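Local coordinates for uncharacterized protein (PDB 5IFF) that acts as a restriction DNA glycosylase, probably excising adenine from its recognition sequence, and here binds nonspecific double-stranded DNA as a tetramer, at residues A[17-21]-A[176-182]; A[30-34]-A[49-53]; A[43-47]-A[171-176]; A[57-61]-A[71-75]; A[132-136]-A[189-193]. The protein carries 2 engineered substitutions. All coordinates share one frame; numbering follows the deposited sequence.

Contact 1 (A[17-21]-A[176-182]); sequences PITRP and ARRNEVV. With nucleotides of chain C.
R20 lays one face of its guanidinium group under a DNA phosphate while an edge nitrogen holds a protein amide: OP2 of DC14 of chain C sits over the centre of the group, 3.2 Å from R20 CZ, and R20 NE donates to N179 OD1 at 3.1 Å. The arginine chain bends at chi2 and chi3, and the guanidinium and amide planes stand 76° apart. N179 belongs to the type II beta turn R177-E180, closed by E180 N on R177 O; R177 N donates to E180 OE1 at 2.6 Å. Where the turn ends, I18 N bonds E180 O at 3.1 Å. A water gives a second proton to that carbonyl, 2.7 Å from E180 O, and lies 2.6 Å from T19 OG1. The other branch of T19, CG2, meets the R177 carbonyl and A176 CB. I18 and V182 cross at about a right angle; I18 CG1 presses to 3.4 Å from V182 CG1, tight for carbons. Both side chains touch I56 of strand 54-59. P17 and V181 form a non-hydrogen-bonded antiparallel pair at the end of the pairing of strands 11-17 and 181-186, where the loop and type II turn beyond lead to the DNA backbone.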
# COMPACT_ATOMS: atom_id res chain seq x y z
N PRO A 17 10.27 19.76 3.37
CA PRO A 17 10.38 18.94 4.58
C PRO A 17 11.76 18.33 4.66
O PRO A 17 12.36 17.90 3.66
CB PRO A 17 9.33 17.85 4.38
CG PRO A 17 9.28 17.68 2.88
CD PRO A 17 9.49 19.07 2.31
N ILE A 18 12.27 18.32 5.88
CA ILE A 18 13.59 17.80 6.16
C ILE A 18 13.56 16.47 6.92
O ILE A 18 14.60 15.83 7.12
CB ILE A 18 14.37 18.88 6.98
CG1 ILE A 18 14.50 20.10 6.12
CG2 ILE A 18 15.77 18.50 7.26
CD1 ILE A 18 15.17 19.76 4.84
N THR A 19 12.40 16.09 7.43
CA THR A 19 12.36 14.97 8.40
C THR A 19 11.48 13.79 8.03
O THR A 19 11.50 12.76 8.71
CB THR A 19 11.85 15.43 9.80
OG1 THR A 19 10.49 15.87 9.70
CG2 THR A 19 12.73 16.53 10.39
N ARG A 20 10.64 13.90 7.01
CA ARG A 20 9.77 12.73 6.78
C ARG A 20 10.14 12.13 5.46
O ARG A 20 9.45 12.35 4.50
CB ARG A 20 8.29 13.12 6.78
CG ARG A 20 7.80 13.73 8.08
CD ARG A 20 6.88 12.78 8.81
NE ARG A 20 5.70 13.45 9.33
CZ ARG A 20 4.51 13.47 8.72
NH1 ARG A 20 3.49 14.11 9.29
NH2 ARG A 20 4.34 12.85 7.56
N PRO A 21 11.26 11.39 5.41
CA PRO A 21 11.79 11.11 4.07
C PRO A 21 10.82 10.22 3.26
O PRO A 21 10.14 9.37 3.80
CB PRO A 21 13.12 10.42 4.34
CG PRO A 21 13.00 9.88 5.77
CD PRO A 21 12.09 10.82 6.48
N ALA A 176 17.19 19.28 13.57
CA ALA A 176 15.88 19.52 12.92
C ALA A 176 14.69 19.29 13.88
O ALA A 176 14.65 18.30 14.60
CB ALA A 176 15.75 18.66 11.70
N ARG A 177 13.75 20.23 13.92
CA ARG A 177 12.55 20.10 14.75
C ARG A 177 11.63 19.02 14.16
O ARG A 177 11.82 18.57 13.02
CB ARG A 177 11.79 21.43 14.82
CG ARG A 177 12.64 22.65 15.15
CD ARG A 177 12.75 22.84 16.65
NE ARG A 177 13.46 24.08 17.01
CZ ARG A 177 13.41 24.66 18.20
NH1 ARG A 177 12.69 24.13 19.18
NH2 ARG A 177 14.09 25.78 18.41
N ARG A 178 10.63 18.60 14.94
CA ARG A 178 9.62 17.68 14.45
C ARG A 178 8.88 18.29 13.26
O ARG A 178 8.40 19.42 13.35
CB ARG A 178 8.63 17.33 15.57
CG ARG A 178 7.72 16.14 15.25
CD ARG A 178 6.86 15.80 16.46
NE ARG A 178 7.46 16.29 17.70
CZ ARG A 178 8.37 15.62 18.41
NH1 ARG A 178 8.79 14.43 18.00
NH2 ARG A 178 8.86 16.15 19.53
N ASN A 179 8.81 17.56 12.16
CA ASN A 179 8.17 18.06 10.93
C ASN A 179 8.78 19.38 10.43
O ASN A 179 8.10 20.23 9.85
CB ASN A 179 6.67 18.24 11.15
CG ASN A 179 5.99 16.96 11.62
OD1 ASN A 179 6.29 15.87 11.12
ND2 ASN A 179 5.09 17.08 12.59
N GLU A 180 10.08 19.54 10.66
CA GLU A 180 10.75 20.77 10.23
C GLU A 180 10.62 20.98 8.73
O GLU A 180 10.81 20.06 7.93
CB GLU A 180 12.23 20.73 10.62
CG GLU A 180 13.04 21.88 10.02
CD GLU A 180 13.75 22.71 11.07
OE1 GLU A 180 13.85 22.22 12.20
OE2 GLU A 180 14.18 23.85 10.74
N VAL A 181 10.33 22.22 8.35
CA VAL A 181 10.32 22.65 6.98
C VAL A 181 11.36 23.79 6.76
O VAL A 181 11.41 24.72 7.56
CB VAL A 181 8.91 23.11 6.62
CG1 VAL A 181 8.94 23.89 5.37
CG2 VAL A 181 7.95 21.87 6.54
N VAL A 182 12.22 23.68 5.74
CA VAL A 182 13.23 24.70 5.51
C VAL A 182 12.90 25.46 4.25
O VAL A 182 12.05 25.04 3.46
CB VAL A 182 14.65 24.12 5.39
CG1 VAL A 182 15.05 23.44 6.73
CG2 VAL A 182 14.72 23.16 4.18
P DC C 14 1.94 10.19 10.08
OP1 DC C 14 0.80 11.03 10.45
OP2 DC C 14 3.33 10.71 9.94
O5' DC C 14 2.09 8.99 11.11
C5' DC C 14 1.02 8.09 11.31
C4' DC C 14 1.54 6.74 11.76
O4' DC C 14 2.36 6.18 10.73
C3' DC C 14 2.45 6.74 12.99
O3' DC C 14 1.70 6.46 14.15
C2' DC C 14 3.45 5.61 12.71
C1' DC C 14 3.06 5.13 11.30
N1 DC C 14 4.25 4.78 10.47
C2 DC C 14 4.60 3.43 10.37
O2 DC C 14 3.88 2.60 10.93
N3 DC C 14 5.71 3.08 9.68
C4 DC C 14 6.44 4.00 9.09
N4 DC C 14 7.50 3.57 8.40
C5 DC C 14 6.11 5.41 9.18
C6 DC C 14 5.02 5.75 9.87
O HOH W 1 9.77 17.58 7.86

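Contact 2 (A[30-34]-A[49-53])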
# COMPACT_ATOMS: atom_id res chain seq x y z
N ILE A 30 25.91 12.63 0.07
CA ILE A 30 26.70 12.44 -1.14
C ILE A 30 28.11 12.89 -0.84
O ILE A 30 28.43 14.08 -0.92
CB ILE A 30 26.12 13.23 -2.33
CG1 ILE A 30 24.61 13.00 -2.40
CG2 ILE A 30 26.84 12.85 -3.64
CD1 ILE A 30 23.87 13.96 -3.42
N GLU A 31 28.95 11.93 -0.48
CA GLU A 31 30.24 12.25 0.10
C GLU A 31 31.13 12.94 -0.89
O GLU A 31 31.32 12.45 -2.01
CB GLU A 31 30.93 10.99 0.63
CG GLU A 31 31.08 10.99 2.13
CD GLU A 31 31.68 9.70 2.63
OE1 GLU A 31 32.81 9.38 2.19
OE2 GLU A 31 31.03 9.00 3.44
N ASN A 32 31.68 14.08 -0.47
CA ASN A 32 32.40 14.99 -1.35
C ASN A 32 31.73 15.16 -2.73
O ASN A 32 32.40 15.22 -3.76
CB ASN A 32 33.84 14.50 -1.48
CG ASN A 32 34.45 14.15 -0.12
OD1 ASN A 32 34.48 14.97 0.80
ND2 ASN A 32 34.89 12.90 0.03
N GLY A 33 30.40 15.22 -2.73
CA GLY A 33 29.62 15.44 -3.94
C GLY A 33 29.76 14.37 -5.03
O GLY A 33 29.37 14.60 -6.18
N VAL A 34 30.30 13.20 -4.67
CA VAL A 34 30.51 12.14 -5.64
C VAL A 34 29.94 10.79 -5.17
O VAL A 34 29.85 10.51 -3.98
CB VAL A 34 32.03 12.00 -5.97
CG1 VAL A 34 32.77 11.53 -4.75
CG2 VAL A 34 32.25 11.04 -7.12
N GLU A 49 33.35 20.28 7.91
CA GLU A 49 33.41 19.82 6.54
C GLU A 49 32.30 18.79 6.22
O GLU A 49 31.84 18.76 5.10
CB GLU A 49 34.78 19.20 6.22
CG GLU A 49 34.97 18.87 4.73
CD GLU A 49 35.40 17.42 4.47
OE1 GLU A 49 36.45 17.01 5.01
OE2 GLU A 49 34.69 16.69 3.72
N ASN A 50 31.87 17.99 7.20
CA ASN A 50 30.88 16.95 6.92
C ASN A 50 29.52 17.51 6.53
O ASN A 50 28.80 16.85 5.80
CB ASN A 50 30.72 16.00 8.12
CG ASN A 50 31.98 15.22 8.41
OD1 ASN A 50 32.53 14.55 7.53
ND2 ASN A 50 32.49 15.35 9.62
N LEU A 51 29.16 18.73 6.96
CA LEU A 51 27.86 19.31 6.54
C LEU A 51 27.68 19.35 5.02
O LEU A 51 26.56 19.22 4.51
CB LEU A 51 27.67 20.75 7.08
CG LEU A 51 26.23 21.31 6.93
CD1 LEU A 51 25.15 20.38 7.47
CD2 LEU A 51 26.17 22.68 7.62
N ARG A 52 28.77 19.61 4.31
CA ARG A 52 28.68 19.81 2.86
C ARG A 52 28.37 18.52 2.10
O ARG A 52 28.10 18.58 0.91
CB ARG A 52 29.99 20.40 2.31
CG ARG A 52 31.07 19.35 2.15
CD ARG A 52 32.24 19.78 1.28
NE ARG A 52 33.28 18.75 1.31
CZ ARG A 52 34.38 18.75 0.56
NH1 ARG A 52 35.25 17.76 0.67
NH2 ARG A 52 34.59 19.74 -0.30
N ASP A 53 28.44 17.36 2.79
CA ASP A 53 28.05 16.10 2.19
C ASP A 53 26.51 15.82 2.23
O ASP A 53 26.04 14.80 1.70
CB ASP A 53 28.77 14.95 2.89
CG ASP A 53 30.28 15.01 2.68
OD1 ASP A 53 30.73 15.58 1.65
OD2 ASP A 53 31.00 14.49 3.56
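This is a polar, partly buried loop-to-loop contact: the loop after strand 25-29 meets the 3-10 segment 49-53 that leads into strand 54-59. Its inner part is carried by D53, which works through both backbone and side chain. I30 N donates to D53 O at 2.7 Å, in the carbonyl plane, while the carboxylate accepts from the same loop two residues on, N32 N to D53 OD1 at 2.8 Å, with the donor standing above the carboxylate plane (57° out of it). D53 CG lies anti to its own carbonyl carbon (chi1 -65°), which turns the carboxylate back over the loop, with OD2 alongside E31 CG. Further out, R52 reaches across with a chain extended from CG to NE. Its NH1 makes a weak bond to N32 OD1 at 2.9 Å, the amide and guanidinium planes being 69° apart, and a salt bridge to E49 OE2 at 3.3 Å. The two acceptors, N32 OD1 and E49 OE2, are themselves 3.4 Å apart. R52 NH1 thus faces both oxygens at once, and its charge would probably offset the repulsion between them. The chemistry implies a buried carboxylate fixing the loop backbone, with a weaker, more exposed charged group outside.

Contact 3 (A[43-47]-A[171-176]). With nucleotides of chain B.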
# COMPACT_ATOMS: atom_id res chain seq x y z
N LYS A 43 18.88 13.71 12.18
CA LYS A 43 18.15 14.92 12.57
C LYS A 43 19.10 16.00 13.11
O LYS A 43 18.77 17.17 13.11
CB LYS A 43 17.09 14.59 13.62
CG LYS A 43 15.75 14.24 13.02
CD LYS A 43 14.84 13.56 14.00
CE LYS A 43 13.63 12.93 13.26
NZ LYS A 43 12.83 12.06 14.16
N SER A 44 20.26 15.58 13.61
CA SER A 44 21.28 16.51 14.10
C SER A 44 22.35 16.74 13.03
O SER A 44 22.98 15.80 12.56
CB SER A 44 21.91 15.97 15.38
OG SER A 44 23.21 16.47 15.53
N PHE A 45 22.55 17.97 12.60
CA PHE A 45 23.51 18.20 11.53
C PHE A 45 24.77 18.86 12.07
O PHE A 45 24.69 19.70 12.94
CB PHE A 45 22.85 19.01 10.41
CG PHE A 45 21.77 18.22 9.73
CD1 PHE A 45 22.09 17.28 8.76
CD2 PHE A 45 20.46 18.31 10.17
CE1 PHE A 45 21.11 16.49 8.17
CE2 PHE A 45 19.46 17.51 9.59
CZ PHE A 45 19.79 16.60 8.60
N PRO A 46 25.94 18.44 11.55
CA PRO A 46 27.27 18.87 12.01
C PRO A 46 27.57 20.31 11.54
O PRO A 46 26.79 20.89 10.78
CB PRO A 46 28.20 17.86 11.34
CG PRO A 46 27.47 17.57 10.02
CD PRO A 46 26.03 17.49 10.42
N SER A 47 28.69 20.85 11.97
CA SER A 47 29.04 22.22 11.59
C SER A 47 30.47 22.34 11.04
O SER A 47 31.09 23.41 11.10
CB SER A 47 28.86 23.14 12.79
OG SER A 47 29.71 22.72 13.85
N LEU A 171 21.24 25.02 8.97
CA LEU A 171 21.23 23.72 9.68
C LEU A 171 22.56 23.41 10.38
O LEU A 171 22.63 22.49 11.21
CB LEU A 171 20.89 22.62 8.70
CG LEU A 171 19.39 22.60 8.40
CD1 LEU A 171 19.19 21.84 7.16
CD2 LEU A 171 18.68 21.98 9.61
N ALA A 172 23.61 24.20 10.08
CA ALA A 172 24.92 23.99 10.75
C ALA A 172 24.84 23.84 12.26
O ALA A 172 24.49 24.79 12.95
CB ALA A 172 25.90 25.15 10.42
N GLY A 173 25.18 22.67 12.79
CA GLY A 173 25.20 22.45 14.22
C GLY A 173 23.86 22.49 14.92
O GLY A 173 23.79 22.79 16.10
N ARG A 174 22.81 22.12 14.20
CA ARG A 174 21.44 22.28 14.65
C ARG A 174 20.72 20.92 14.59
O ARG A 174 21.01 20.13 13.67
CB ARG A 174 20.74 23.32 13.73
CG ARG A 174 19.33 23.62 14.09
CD ARG A 174 18.90 24.99 13.67
NE ARG A 174 18.41 25.06 12.30
CZ ARG A 174 17.25 24.55 11.90
NH1 ARG A 174 16.47 23.90 12.77
NH2 ARG A 174 16.87 24.69 10.63
N VAL A 175 19.79 20.66 15.50
CA VAL A 175 18.91 19.49 15.30
C VAL A 175 17.51 19.85 14.73
O VAL A 175 16.75 20.63 15.30
CB VAL A 175 18.73 18.67 16.61
CG1 VAL A 175 17.97 19.46 17.67
CG2 VAL A 175 18.01 17.37 16.31
N ALA A 176 17.19 19.28 13.57
CA ALA A 176 15.88 19.52 12.92
C ALA A 176 14.69 19.29 13.88
O ALA A 176 14.65 18.30 14.60
CB ALA A 176 15.75 18.66 11.70
P DA B 3 21.04 11.66 14.47
OP1 DA B 3 22.28 12.33 14.02
OP2 DA B 3 19.72 12.31 14.29
O5' DA B 3 21.02 10.25 13.74
C5' DA B 3 22.10 9.37 13.90
C4' DA B 3 21.78 8.03 13.29
O4' DA B 3 20.98 7.26 14.23
C3' DA B 3 21.01 8.10 11.98
O3' DA B 3 21.60 7.19 11.06
C2' DA B 3 19.58 7.69 12.40
C1' DA B 3 19.87 6.71 13.55
N9 DA B 3 18.77 6.50 14.51
C8 DA B 3 17.79 7.39 14.90
N7 DA B 3 16.95 6.89 15.80
C5 DA B 3 17.41 5.58 16.00
C6 DA B 3 16.93 4.50 16.79
N6 DA B 3 15.88 4.58 17.60
N1 DA B 3 17.65 3.34 16.78
C2 DA B 3 18.72 3.26 15.99
N3 DA B 3 19.23 4.19 15.17
C4 DA B 3 18.53 5.34 15.23
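F45, L171 and A176 make the buried, packed side of this contact, whereas K43, V175, S47, A172 and G173 lie on its exposed side. The phenyl ring lies side by side with L171, both pointing the same way, with F45 CD2 4.1 Å from L171 CD2; A176 CB and the R174 carbonyl oxygen come to the ring edge. The backbones pair alongside: F45 N donates almost straight to R174 O at 2.9 Å, and A176 N to K43 O at 2.7 Å. L171 CD2 also lies over one face of the R174 guanidinium, whose NE is held by S170 O and whose NH2 pairs with E180. On the exposed side, G173, at positive phi in the type II beta turn L171-R174, sets its backbone against S47 CB, and G173 N donates to P46 O at 3.1 Å from well above the carbonyl plane. V175 CG2 reaches over the K43 carbonyl, 3.3 Å from K43 O. There K43 N donates to OP2 of DA3 of chain B at 2.7 Å, and S44 N adds a weak bond to the same oxygen. The two loops precede strands 54-59 and 181-186, with L51 resting on F45 and A172 and with L164, just beyond strand 154-163, touching F45 and L171.

Contact 4 (A[57-61]-A[71-75]). Engineered in segment 57-61: A57 (natural residue Glu).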
# COMPACT_ATOMS: atom_id res chain seq x y z
N ALA A 57 17.49 15.64 -1.58
CA ALA A 57 17.25 15.01 -2.86
C ALA A 57 15.76 15.04 -3.18
O ALA A 57 14.96 14.43 -2.48
CB ALA A 57 17.75 13.55 -2.83
N TRP A 58 15.41 15.72 -4.27
CA TRP A 58 14.04 15.97 -4.61
C TRP A 58 13.81 15.41 -6.01
O TRP A 58 14.40 15.92 -7.01
CB TRP A 58 13.79 17.45 -4.57
CG TRP A 58 12.36 17.91 -4.86
CD1 TRP A 58 11.21 17.14 -5.01
CD2 TRP A 58 11.93 19.30 -5.03
NE1 TRP A 58 10.12 17.98 -5.23
CE2 TRP A 58 10.53 19.27 -5.24
CE3 TRP A 58 12.61 20.52 -4.98
CZ2 TRP A 58 9.80 20.46 -5.45
CZ3 TRP A 58 11.87 21.71 -5.20
CH2 TRP A 58 10.47 21.66 -5.42
N GLN A 59 12.99 14.38 -6.08
CA GLN A 59 12.55 13.83 -7.36
C GLN A 59 11.43 14.72 -7.81
O GLN A 59 10.27 14.55 -7.39
CB GLN A 59 12.11 12.36 -7.22
CG GLN A 59 11.89 11.71 -8.54
CD GLN A 59 10.42 11.65 -8.89
OE1 GLN A 59 9.64 10.99 -8.21
NE2 GLN A 59 10.03 12.38 -9.93
N ILE A 60 11.78 15.67 -8.68
CA ILE A 60 10.91 16.79 -8.96
C ILE A 60 10.06 16.53 -10.23
O ILE A 60 10.48 15.79 -11.13
CB ILE A 60 11.72 18.08 -9.09
CG1 ILE A 60 10.81 19.31 -9.09
CG2 ILE A 60 12.62 18.04 -10.36
CD1 ILE A 60 11.62 20.65 -9.00
N SER A 61 8.86 17.11 -10.26
CA SER A 61 7.91 16.87 -11.37
C SER A 61 7.51 18.21 -11.99
O SER A 61 7.85 19.26 -11.44
CB SER A 61 6.65 16.14 -10.87
OG SER A 61 6.96 14.87 -10.35
N GLU A 71 5.11 21.97 -8.57
CA GLU A 71 6.57 21.98 -8.45
C GLU A 71 7.26 22.80 -9.55
O GLU A 71 7.13 24.02 -9.57
CB GLU A 71 7.10 20.55 -8.41
CG GLU A 71 6.54 19.81 -7.19
CD GLU A 71 7.20 18.45 -6.94
OE1 GLU A 71 7.68 17.78 -7.88
OE2 GLU A 71 7.18 18.05 -5.78
N LEU A 72 8.01 22.16 -10.45
CA LEU A 72 8.75 22.94 -11.42
C LEU A 72 7.81 23.82 -12.28
O LEU A 72 8.18 24.92 -12.61
CB LEU A 72 9.59 22.02 -12.34
CG LEU A 72 10.47 22.78 -13.36
CD1 LEU A 72 11.56 23.72 -12.74
CD2 LEU A 72 11.15 21.79 -14.32
N SER A 73 6.61 23.34 -12.67
CA SER A 73 5.80 24.22 -13.53
C SER A 73 5.28 25.43 -12.73
O SER A 73 5.08 26.52 -13.28
CB SER A 73 4.60 23.50 -14.20
OG SER A 73 3.80 22.75 -13.30
N ARG A 74 5.03 25.23 -11.43
CA ARG A 74 4.58 26.37 -10.64
C ARG A 74 5.75 27.36 -10.42
O ARG A 74 5.54 28.59 -10.47
CB ARG A 74 3.94 25.91 -9.30
CG ARG A 74 3.60 27.10 -8.35
CD ARG A 74 2.82 26.67 -7.11
NE ARG A 74 1.41 26.37 -7.42
CZ ARG A 74 0.46 26.16 -6.51
NH1 ARG A 74 0.74 26.19 -5.22
NH2 ARG A 74 -0.79 25.90 -6.91
N MET A 75 6.97 26.83 -10.22
CA MET A 75 8.14 27.68 -10.12
C MET A 75 8.27 28.57 -11.36
O MET A 75 8.47 29.79 -11.29
CB MET A 75 9.40 26.85 -9.98
CG MET A 75 9.47 26.16 -8.62
SD MET A 75 10.66 24.80 -8.59
CE MET A 75 12.07 25.35 -9.34
O HOH W 2 7.68 15.17 -7.67
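E71 reaches from the start of helix 72-81 to the end of strand 54-59, and each part of its side chain has a partner there. CB lies 3.4 Å from the carbonyl oxygen S61 O and near I60 CG1. CG, set anti to the carbonyl carbon of its own residue (chi1 -62°), passes W58 CZ2 at 3.8 Å. CD stands beside the indole edge, its carboxylate turned almost perpendicular to the ring (88°). OE2 ends in the ring plane, where W58 NE1 donates to it at 3.0 Å, although the proton reaches the oxygen from above the carboxylate plane. OE1 takes the backbone of S61 instead: S61 N is 2.7 Å from E71 OE1 and meets it nearly along the C-O axis. A water 2.6 Å from E71 OE1 donates to it and to Q59 O, and accepts from S61 OG. This buried carboxylate therefore has three donors, two from protein and one from water, which would favour its charged form.

Around the acid, I60 CG1 lies over one indole face, and I60 CD1 meets L72 CB at 4.1 Å and M75 SD. The helix start is tied separately, L72 N donating to S61 O at 3.1 Å, and E71 occupies the N-cap position. Q59 and I60 bind adenine in another structure of this protein, and V158 of that site bonds I60 through the backbone. The arrangement is thus a strand-to-helix junction that includes part of the adenine-binding site, on the half-pipe beta sheet of the R.PabI fold.

Contact 5 (A[132-136]-A[189-193])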
# COMPACT_ATOMS: atom_id res chain seq x y z
N LYS A 132 24.30 14.14 -15.32
CA LYS A 132 24.39 14.94 -14.11
C LYS A 132 25.07 16.30 -14.39
O LYS A 132 26.01 16.37 -15.17
CB LYS A 132 25.16 14.14 -13.03
CG LYS A 132 25.32 14.82 -11.68
CD LYS A 132 26.22 13.96 -10.73
CE LYS A 132 26.97 14.85 -9.74
NZ LYS A 132 27.61 14.18 -8.56
N LYS A 133 24.59 17.36 -13.77
CA LYS A 133 25.21 18.69 -13.94
C LYS A 133 25.31 19.35 -12.58
O LYS A 133 24.38 19.22 -11.77
CB LYS A 133 24.37 19.57 -14.90
CG LYS A 133 25.05 20.91 -15.27
CD LYS A 133 24.14 21.72 -16.23
CE LYS A 133 24.10 21.12 -17.63
NZ LYS A 133 23.73 22.15 -18.67
N GLU A 134 26.39 20.09 -12.33
CA GLU A 134 26.53 20.76 -11.04
C GLU A 134 26.51 22.27 -11.23
O GLU A 134 27.20 22.77 -12.11
CB GLU A 134 27.83 20.33 -10.34
CG GLU A 134 28.02 21.08 -9.03
CD GLU A 134 29.37 20.79 -8.32
OE1 GLU A 134 30.04 19.79 -8.67
OE2 GLU A 134 29.73 21.58 -7.43
N LEU A 135 25.73 22.98 -10.41
CA LEU A 135 25.72 24.45 -10.46
C LEU A 135 26.85 25.05 -9.61
O LEU A 135 27.31 24.41 -8.67
CB LEU A 135 24.38 24.98 -9.95
CG LEU A 135 23.06 24.64 -10.67
CD1 LEU A 135 21.93 25.53 -10.13
CD2 LEU A 135 23.17 24.76 -12.18
N PRO A 136 27.28 26.29 -9.92
CA PRO A 136 28.36 26.89 -9.13
C PRO A 136 27.99 26.94 -7.64
O PRO A 136 28.87 26.75 -6.82
CB PRO A 136 28.53 28.30 -9.74
CG PRO A 136 27.91 28.20 -11.13
CD PRO A 136 26.80 27.16 -11.01
N ASP A 189 19.04 29.94 -12.68
CA ASP A 189 19.76 28.96 -13.49
C ASP A 189 19.33 27.52 -13.14
O ASP A 189 19.44 26.62 -13.97
CB ASP A 189 21.28 29.11 -13.35
CG ASP A 189 21.76 28.98 -11.93
OD1 ASP A 189 20.92 28.93 -11.02
OD2 ASP A 189 22.99 28.97 -11.71
N LEU A 190 18.85 27.30 -11.93
CA LEU A 190 18.39 25.98 -11.54
C LEU A 190 17.09 25.66 -12.31
O LEU A 190 16.85 24.54 -12.66
CB LEU A 190 18.08 25.90 -10.06
CG LEU A 190 17.53 24.56 -9.60
CD1 LEU A 190 18.50 23.43 -9.91
CD2 LEU A 190 17.15 24.57 -8.07
N MET A 191 16.22 26.63 -12.44
CA MET A 191 14.98 26.41 -13.16
C MET A 191 15.30 26.16 -14.62
O MET A 191 14.69 25.27 -15.23
CB MET A 191 14.04 27.63 -13.05
CG MET A 191 13.36 27.76 -11.63
SD MET A 191 12.25 29.21 -11.51
CE MET A 191 13.45 30.48 -10.94
N LYS A 192 16.24 26.92 -15.16
CA LYS A 192 16.66 26.66 -16.53
C LYS A 192 17.21 25.24 -16.72
O LYS A 192 16.83 24.54 -17.66
CB LYS A 192 17.71 27.64 -16.96
CG LYS A 192 17.18 29.09 -17.01
CD LYS A 192 18.37 30.01 -17.43
CE LYS A 192 18.01 31.49 -17.50
NZ LYS A 192 19.28 32.37 -17.61
N GLU A 193 18.11 24.84 -15.83
CA GLU A 193 18.73 23.53 -16.00
C GLU A 193 17.80 22.38 -15.72
O GLU A 193 18.03 21.31 -16.28
CB GLU A 193 19.99 23.41 -15.11
CG GLU A 193 21.13 24.39 -15.52
CD GLU A 193 21.64 24.17 -16.95
OE1 GLU A 193 21.50 23.05 -17.49
OE2 GLU A 193 22.20 25.10 -17.55
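Two kinds of interaction join the end of strand 121-134 to helix 188-201: one salt bridge, K133 with E193, and a leucine contact built on L135. In the charged pair, K133 NZ donates to E193 OE1 at 2.7 Å, approaching from above the carboxylate plane (42° out of it). The two side chains cross at about a right angle. K133 is bent at chi3 (-72°), which lays its CD and CE against the same oxygen, K133 CE being 3.2 Å from E193 OE1, so the aliphatic part of the lysine packs on the acid as well. E193 is bent too, at chi2, bringing its carboxylate back toward the strand. The apolar part divides between the two methyls of L135. L135 CD1 lies against D189 and L190, 3.8 Å from L190 CA and 3.9 Å from L190 CB, with D189 OD1 alongside. L135 CD2 takes the next turn of the helix, 3.9 Å from E193 CG. Beyond this pair, I141 of strand 140-147 touches L135, L190 and E193, and F121 of the second subunit makes a cation-pi contact with K133 and packs on E193. This is helix-on-sheet packing at a subunit interface, where K132 continues the antiparallel sheet into the neighbouring chain.

Overall arrangement
Contact 4 is the buried one of the five; the others are partly buried. Contacts 1 and 3 form one DNA-facing surface, sharing A176 and joined by the R174-E180 salt bridge; contact 3 is laced by several backbone bonds, contact 1 by one plus an arginine-amide bond, and each reaches a phosphate. Contact 2 adjoins contact 3 through L51, yet is held by D53, through its backbone carbonyl and its carboxylate, with a weak arginine bond outside. Contacts 4 and 5 set helices 72-81 and 188-201 against the same sheet and meet where M75 touches M191; contact 4 buries its acid among backbone and indole donors, whereas contact 5 pairs its acid with a lysine near a subunit interface.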